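Side-chain contacts in ethanolamine utilization protein EutJ (Carboxydothermus hydrogenoformans Z-2901, PDB 3H1Q), which binds ATP in a fold of the actin and FtsA superfamily and probably serves in ethanolamine utilization: residues M4-K9 with R134-N139; V31-G36 with I40-T45. All coordinates share one frame; numbering follows the deposited sequence.

How the contacts relate
From the N terminus the chain first runs through helix 3-18, whose early turns carry the 4-9 side of contact 1, and then enters strand 30-34. That strand turns straight back into strand 39-45, and contact 2 closes this short hairpin at the edge of the ATP pocket, joining two neighbouring strands of the five-stranded sheet. Only much later, past the rest of that sheet, does the chain reach helix 128-136, where contact 1 closes by joining the N-terminal helix to this helix's end at 134-139. Contact 2 is therefore nested within the long loop of contact 1. Their centres lie about 17 Å apart, and the two do not touch.

Contact 1: M4-K9 with R134-N139; sequences MELEQK and RALGIN
L6 reaches from helix 3-18 across to the last turn of helix 128-136, and both its methyls touch there. CD1 lies against the backbone carbonyl of A135, 3.2 Å from A135 O, while CD2 meets CD2 of L136 at 4.1 Å. The two leucine side chains meet at a slant, touching through one methyl of each. With CG swung anti to the backbone N (chi1 -175°), L6 continues outward from its helix and can span the gap between two backbones whose nearest CA atoms, those of L6 and L136, are 6.7 Å apart. L136 starts out pointing away from the N-terminal helix, and its branched end supplies the one methyl that L6 finds. No hydrogen bond crosses, so the join is a small apolar one near the surface. An alanine in place of L6 lacks both methyls, which would probably leave L136 CD2 without its partner on the N-terminal helix and open a gap between the two helices. Around this pair, P257 touches L6, V263 of helix 263-269 packs on A135 and L136, and Y231 and V233 of strand 230-233 lie against L136.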
# COMPACT_ATOMS: atom_id res chain seq x y z
N MSE A 4 10.01 14.09 -8.19
CA MSE A 4 10.71 13.37 -9.26
C MSE A 4 11.35 12.06 -8.73
O MSE A 4 11.19 11.02 -9.36
CB MSE A 4 11.73 14.26 -9.97
N GLU A 5 12.03 12.13 -7.58
CA GLU A 5 12.65 10.97 -6.94
C GLU A 5 11.62 9.87 -6.69
O GLU A 5 11.67 8.79 -7.32
CB GLU A 5 13.36 11.37 -5.61
N LEU A 6 10.66 10.14 -5.82
CA LEU A 6 9.60 9.19 -5.57
C LEU A 6 9.04 8.56 -6.84
O LEU A 6 8.93 7.35 -6.93
CB LEU A 6 8.46 9.80 -4.77
CG LEU A 6 7.42 8.73 -4.42
CD1 LEU A 6 7.96 7.82 -3.34
CD2 LEU A 6 6.09 9.33 -4.02
N GLU A 7 8.69 9.37 -7.83
CA GLU A 7 8.13 8.84 -9.07
C GLU A 7 9.02 7.80 -9.79
O GLU A 7 8.55 6.72 -10.20
CB GLU A 7 7.79 9.96 -10.01
CG GLU A 7 7.09 9.48 -11.23
CD GLU A 7 6.66 10.62 -12.11
OE1 GLU A 7 5.85 11.46 -11.62
OE2 GLU A 7 7.12 10.68 -13.28
N GLN A 8 10.30 8.14 -9.94
CA GLN A 8 11.29 7.28 -10.58
C GLN A 8 11.51 5.97 -9.81
O GLN A 8 11.57 4.89 -10.42
CB GLN A 8 12.61 8.03 -10.72
CG GLN A 8 12.54 9.29 -11.60
CD GLN A 8 13.87 10.01 -11.69
OE1 GLN A 8 14.69 9.90 -10.80
NE2 GLN A 8 14.08 10.76 -12.78
N LYS A 9 11.62 6.07 -8.49
CA LYS A 9 11.78 4.90 -7.64
C LYS A 9 10.60 3.93 -7.73
O LYS A 9 10.79 2.73 -7.75
CB LYS A 9 11.99 5.30 -6.18
CG LYS A 9 13.25 6.11 -5.91
CD LYS A 9 13.94 5.60 -4.63
CE LYS A 9 14.79 6.65 -3.93
NZ LYS A 9 13.92 7.50 -3.07
N ARG A 134 7.04 8.57 5.08
CA ARG A 134 8.48 8.60 4.82
C ARG A 134 8.76 8.47 3.35
O ARG A 134 9.61 9.21 2.82
CB ARG A 134 9.22 7.48 5.56
CG ARG A 134 10.72 7.62 5.47
CD ARG A 134 11.41 6.55 6.27
NE ARG A 134 12.88 6.69 6.26
CZ ARG A 134 13.71 5.91 6.95
NH1 ARG A 134 13.25 4.91 7.70
NH2 ARG A 134 15.02 6.11 6.88
N ALA A 135 8.05 7.54 2.70
CA ALA A 135 8.13 7.31 1.25
C ALA A 135 7.80 8.57 0.43
O ALA A 135 8.59 8.97 -0.41
CB ALA A 135 7.26 6.13 0.83
N LEU A 136 6.67 9.21 0.69
CA LEU A 136 6.40 10.52 0.11
C LEU A 136 7.46 11.52 0.54
O LEU A 136 7.73 12.48 -0.17
CB LEU A 136 5.05 11.03 0.54
CG LEU A 136 3.87 10.08 0.46
CD1 LEU A 136 2.74 10.56 1.35
CD2 LEU A 136 3.37 9.90 -0.96
N GLY A 137 8.10 11.30 1.68
CA GLY A 137 9.07 12.27 2.15
C GLY A 137 8.35 13.56 2.50
O GLY A 137 8.91 14.64 2.35
N ILE A 138 7.10 13.44 2.94
CA ILE A 138 6.31 14.58 3.33
C ILE A 138 6.31 14.61 4.85
O ILE A 138 5.92 13.64 5.47
CB ILE A 138 4.88 14.41 2.82
N ASN A 139 6.79 15.72 5.45
CA ASN A 139 6.63 15.99 6.91
C ASN A 139 5.23 16.44 7.40
O ASN A 139 4.66 15.88 8.35
CB ASN A 139 7.69 16.99 7.42
CG ASN A 139 9.05 16.34 7.58
OD1 ASN A 139 9.15 15.11 7.52
ND2 ASN A 139 10.09 17.15 7.78

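Contact 2: V31-G36 with I40-T45; sequences VGVDLG and IVLVVT. With ATP (adenosine-5'-triphosphate), chain C.
V31 to D34 pair with V41 to V44 in an antiparallel beta hairpin, the phosphate-binding hairpin of the actin-like ATPase fold. The side chains pack closely on the face carrying V31, V33 and L42, where the leucine reaches across the strands: its CD1 touches both V31 CG1 and V33 CG2, the latter at 3.8 Å. V44 runs alongside V31, pointing the same way, and L80 and V84 of helix 70-87 cover L42. Four backbone bonds form the ladder that holds this packing. G32 N gives to V43 O at 2.9 Å and V43 N returns to G32 O; D34 N then reaches V41 O almost straight, at 175°. The return bond, V41 N to D34 O, is longer at 3.3 Å, where the strands near the turn. Packing thins there: L35 CD2 comes no nearer to I40 CG1 than 4.3 Å, and the chain turns to face the nucleotide. G36 has no side chain, and a CB would probably fall on O2B of the beta-phosphate. On the other face, D34 extends its carboxylate with CG trans to the amide nitrogen (chi1 -176°), bringing OD2 to 3.3 Å from O1G of ATP, a close approach with no bond assigned.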
# COMPACT_ATOMS: atom_id res chain seq x y z
N VAL A 31 15.20 -4.56 3.91
CA VAL A 31 14.06 -5.35 3.51
C VAL A 31 12.82 -4.92 4.29
O VAL A 31 12.90 -4.54 5.47
CB VAL A 31 14.31 -6.85 3.70
CG1 VAL A 31 13.21 -7.65 3.03
CG2 VAL A 31 15.65 -7.24 3.12
N GLY A 32 11.67 -4.97 3.62
CA GLY A 32 10.45 -4.57 4.23
C GLY A 32 9.39 -5.50 3.75
O GLY A 32 9.33 -5.86 2.57
N VAL A 33 8.55 -5.94 4.68
CA VAL A 33 7.41 -6.71 4.29
C VAL A 33 6.17 -5.90 4.65
O VAL A 33 6.09 -5.31 5.73
CB VAL A 33 7.41 -8.07 4.97
CG1 VAL A 33 6.16 -8.89 4.55
CG2 VAL A 33 8.69 -8.81 4.62
N ASP A 34 5.24 -5.84 3.69
CA ASP A 34 3.97 -5.18 3.88
C ASP A 34 2.87 -6.21 3.90
O ASP A 34 2.56 -6.84 2.87
CB ASP A 34 3.72 -4.19 2.76
CG ASP A 34 2.41 -3.39 2.96
OD1 ASP A 34 2.51 -2.27 3.53
OD2 ASP A 34 1.30 -3.87 2.56
N LEU A 35 2.28 -6.39 5.08
CA LEU A 35 1.15 -7.30 5.19
C LEU A 35 -0.16 -6.57 4.82
O LEU A 35 -0.27 -5.35 5.00
CB LEU A 35 1.11 -7.96 6.57
CG LEU A 35 2.36 -8.80 6.90
CD1 LEU A 35 2.29 -9.41 8.27
CD2 LEU A 35 2.58 -9.90 5.85
N GLY A 36 -1.12 -7.27 4.23
CA GLY A 36 -2.25 -6.53 3.68
C GLY A 36 -3.48 -7.31 3.34
O GLY A 36 -3.49 -8.57 3.24
N ILE A 40 0.45 -9.11 -0.43
CA ILE A 40 1.64 -9.09 0.38
C ILE A 40 2.76 -8.69 -0.56
O ILE A 40 2.84 -9.15 -1.72
CB ILE A 40 1.92 -10.48 0.99
CG1 ILE A 40 0.85 -10.83 2.02
CG2 ILE A 40 3.33 -10.55 1.64
CD1 ILE A 40 0.97 -12.23 2.57
N VAL A 41 3.61 -7.79 -0.06
CA VAL A 41 4.67 -7.24 -0.85
C VAL A 41 5.93 -7.35 -0.02
O VAL A 41 5.94 -7.06 1.19
CB VAL A 41 4.40 -5.74 -1.24
CG1 VAL A 41 5.62 -5.13 -2.01
CG2 VAL A 41 3.12 -5.62 -2.06
N LEU A 42 7.01 -7.77 -0.69
CA LEU A 42 8.31 -7.78 -0.10
C LEU A 42 9.15 -6.88 -0.98
O LEU A 42 9.09 -7.00 -2.20
CB LEU A 42 8.87 -9.20 -0.12
CG LEU A 42 10.38 -9.31 0.00
CD1 LEU A 42 10.76 -9.38 1.46
CD2 LEU A 42 10.83 -10.53 -0.71
N VAL A 43 9.95 -6.01 -0.34
CA VAL A 43 10.72 -4.98 -1.00
C VAL A 43 12.16 -4.89 -0.44
O VAL A 43 12.35 -4.93 0.78
CB VAL A 43 9.98 -3.62 -0.87
CG1 VAL A 43 10.83 -2.43 -1.31
CG2 VAL A 43 8.66 -3.65 -1.67
N VAL A 44 13.16 -4.79 -1.33
CA VAL A 44 14.54 -4.62 -0.94
C VAL A 44 15.09 -3.32 -1.51
O VAL A 44 14.80 -2.97 -2.65
CB VAL A 44 15.46 -5.79 -1.46
CG1 VAL A 44 16.90 -5.60 -0.98
CG2 VAL A 44 14.96 -7.14 -1.02
N THR A 45 15.90 -2.61 -0.74
CA THR A 45 16.54 -1.39 -1.23
C THR A 45 17.97 -1.32 -0.73
O THR A 45 18.31 -1.96 0.25
CB THR A 45 15.86 -0.11 -0.67
OG1 THR A 45 16.31 0.10 0.68
CG2 THR A 45 14.34 -0.18 -0.69
PG ATP C . -2.27 -1.93 2.24
O1G ATP C . -1.25 -2.29 1.17
O2G ATP C . -3.02 -0.66 1.95
O3G ATP C . -1.69 -1.88 3.65
PB ATP C . -3.64 -3.92 0.84
O1B ATP C . -4.83 -4.82 0.90
O2B ATP C . -2.35 -4.56 0.41
O3B ATP C . -3.43 -3.05 2.17
PA ATP C . -3.30 -2.09 -1.47
O1A ATP C . -2.18 -2.97 -1.93
O2A ATP C . -2.98 -0.68 -1.05
O3A ATP C . -4.06 -2.74 -0.19
O5' ATP C . -4.49 -2.14 -2.54
C5' ATP C . -5.17 -3.30 -2.96
C4' ATP C . -6.33 -2.77 -3.78
O4' ATP C . -5.81 -1.98 -4.86
C3' ATP C . -7.12 -3.89 -4.42
O3' ATP C . -8.52 -3.68 -4.26
C2' ATP C . -6.84 -3.77 -5.90
O2' ATP C . -7.97 -4.13 -6.67
C1' ATP C . -6.46 -2.31 -6.09
N9 ATP C . -5.71 -2.27 -7.39
C8 ATP C . -4.53 -2.85 -7.69
N7 ATP C . -4.20 -2.67 -9.00
C5 ATP C . -5.19 -1.97 -9.58
C6 ATP C . -5.49 -1.42 -10.93
N6 ATP C . -4.64 -1.58 -11.97
N1 ATP C . -6.65 -0.74 -11.10
C2 ATP C . -7.54 -0.54 -10.10
N3 ATP C . -7.32 -1.00 -8.85
C4 ATP C . -6.19 -1.71 -8.52